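Local coordinates for putative short-chain dehydrogenase/reductase (Corynebacterium glutamicum, PDB 3E9N), which probably acts as an NAD(P)-dependent oxidoreductase of the short-chain dehydrogenase/reductase family, possibly reducing acetoacetyl-CoA, at the interface of chains A and B. Residues are numbered along the deposited sequence; one frame, centred on the assembly and turned at random. Chains: chain A/B, Putative short-chain dehydrogenase/reductase.

The interface of chains A and B. Residues chain A 201-202, 205, 227-229; chain B 216-217, 219-220.
Strand 220-229 of each chain meets its partner antiparallel at this two-fold interface, with A:Pro229 bridged to B:Thr220. Helix 203-214 of chain A flanks the strand pair and brings A:Glu205 against the start of the B strand and the loop before it. The A:Glu205 chain bends at chi2, which turns its carboxylate towards that loop. There OE1 accepts a hydrogen bond from the backbone N of B:Gly217, at 2.8 Å. The bond is almost straight at the hydrogen (179°), but the N-H comes from above the carboxylate plane, 43° out of it. B:Thr220 runs alongside the A:Glu205 side chain in the opposite direction, and its CB lies 3.7 Å from A:Glu205 CG. With CG2 anti to its backbone N (OG1 chi1 -55°), B:Thr220 sets this methyl against A:Val227 CG1 at 3.6 Å and beside the A:Arg228 carbonyl. The hydroxyl OG1 of B:Thr220 is the other branch; it pairs with OG1 of B:Thr219 at 3.1 Å, in a hydrogen bond of undecided direction. B:Thr219 OG1 also receives a weak hydrogen bond from the backbone N of A:Glu202, at 3.5 Å. It thus ties chain B loosely to the loop before helix 203-214, while B:Thr220 OG1 packs near A:Glu205 CG. The two-fold repeats each contact with the chains exchanged. Pairing of the last strands, flanked by the preceding helices, is a classic SDR dimer interface; here it probably helps hold the deposited tetramer together.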
loop_
_atom_site.group_PDB
_atom_site.type_symbol
_atom_site.label_atom_id
_atom_site.label_comp_id
_atom_site.label_asym_id
_atom_site.label_seq_id
_atom_site.Cartn_x
_atom_site.Cartn_y
_atom_site.Cartn_z
ATOM N N ILE A 201 -5.746 -17.593 14.840
ATOM C CA ILE A 201 -6.076 -18.253 13.563
ATOM C C ILE A 201 -5.819 -19.780 13.652
ATOM O O ILE A 201 -4.716 -20.192 14.007
ATOM C CB ILE A 201 -5.260 -17.653 12.341
ATOM C CG1 ILE A 201 -5.648 -16.173 12.078
ATOM C CG2 ILE A 201 -5.506 -18.491 11.113
ATOM C CD1 ILE A 201 -4.534 -15.305 11.417
ATOM N N GLU A 202 -6.828 -20.604 13.376
ATOM C CA GLU A 202 -6.594 -22.053 13.286
ATOM C C GLU A 202 -5.570 -22.301 12.191
ATOM O O GLU A 202 -5.718 -21.809 11.053
ATOM C CB GLU A 202 -7.874 -22.876 12.987
ATOM C CG GLU A 202 -8.742 -23.256 14.224
ATOM C CD GLU A 202 -8.094 -24.299 15.155
ATOM O OE1 GLU A 202 -8.258 -25.524 14.890
ATOM O OE2 GLU A 202 -7.453 -23.895 16.168
ATOM N N GLU A 205 -6.450 -23.387 8.597
ATOM C CA GLU A 205 -6.924 -22.388 7.629
ATOM C C GLU A 205 -5.789 -21.886 6.749
ATOM O O GLU A 205 -5.990 -21.570 5.582
ATOM C CB GLU A 205 -7.583 -21.203 8.352
ATOM C CG GLU A 205 -8.582 -21.633 9.461
ATOM C CD GLU A 205 -9.869 -22.168 8.875
ATOM O OE1 GLU A 205 -10.352 -21.539 7.896
ATOM O OE2 GLU A 205 -10.400 -23.206 9.371
ATOM N N VAL A 227 -5.319 -13.070 5.743
ATOM C CA VAL A 227 -6.000 -13.960 6.677
ATOM C C VAL A 227 -6.052 -13.297 8.065
ATOM O O VAL A 227 -5.076 -12.751 8.510
ATOM C CB VAL A 227 -5.250 -15.349 6.771
ATOM C CG1 VAL A 227 -5.914 -16.260 7.768
ATOM C CG2 VAL A 227 -5.168 -16.003 5.411
ATOM N N ARG A 228 -7.190 -13.366 8.744
ATOM C CA ARG A 228 -7.363 -12.684 10.034
ATOM C C ARG A 228 -8.264 -13.520 10.914
ATOM O O ARG A 228 -9.036 -14.304 10.400
ATOM C CB ARG A 228 -7.998 -11.310 9.833
ATOM C CG ARG A 228 -7.003 -10.223 9.603
ATOM C CD ARG A 228 -7.188 -9.718 8.237
ATOM N NE ARG A 228 -6.182 -8.738 7.812
ATOM C CZ ARG A 228 -4.943 -9.023 7.385
ATOM N NH1 ARG A 228 -4.140 -8.030 7.005
ATOM N NH2 ARG A 228 -4.499 -10.280 7.356
ATOM N N PRO A 229 -8.161 -13.366 12.238
ATOM C CA PRO A 229 -9.126 -14.009 13.139
ATOM C C PRO A 229 -10.550 -13.477 12.983
ATOM O O PRO A 229 -10.764 -12.366 12.521
ATOM C CB PRO A 229 -8.625 -13.636 14.541
ATOM C CG PRO A 229 -7.199 -13.119 14.357
ATOM C CD PRO A 229 -7.082 -12.643 12.948
ATOM N N ALA B 216 -14.103 -20.444 5.084
ATOM C CA ALA B 216 -13.259 -20.196 6.244
ATOM C C ALA B 216 -13.895 -20.704 7.554
ATOM O O ALA B 216 -15.090 -20.563 7.766
ATOM C CB ALA B 216 -12.929 -18.692 6.343
ATOM N N GLY B 217 -13.084 -21.301 8.434
ATOM C CA GLY B 217 -13.620 -21.862 9.700
ATOM C C GLY B 217 -14.208 -20.824 10.651
ATOM O O GLY B 217 -14.153 -19.608 10.391
ATOM N N THR B 219 -13.062 -19.553 13.306
ATOM C CA THR B 219 -12.143 -18.606 13.944
ATOM C C THR B 219 -11.401 -17.760 12.947
ATOM O O THR B 219 -10.557 -16.972 13.299
ATOM C CB THR B 219 -11.055 -19.359 14.657
ATOM O OG1 THR B 219 -10.255 -20.034 13.658
ATOM C CG2 THR B 219 -11.659 -20.361 15.664
ATOM N N THR B 220 -11.672 -17.932 11.675
ATOM C CA THR B 220 -10.867 -17.213 10.667
ATOM C C THR B 220 -11.707 -16.498 9.650
ATOM O O THR B 220 -12.828 -16.901 9.370
ATOM C CB THR B 220 -9.985 -18.216 9.931
ATOM O OG1 THR B 220 -9.258 -18.898 10.930
ATOM C CG2 THR B 220 -9.024 -17.552 8.984
#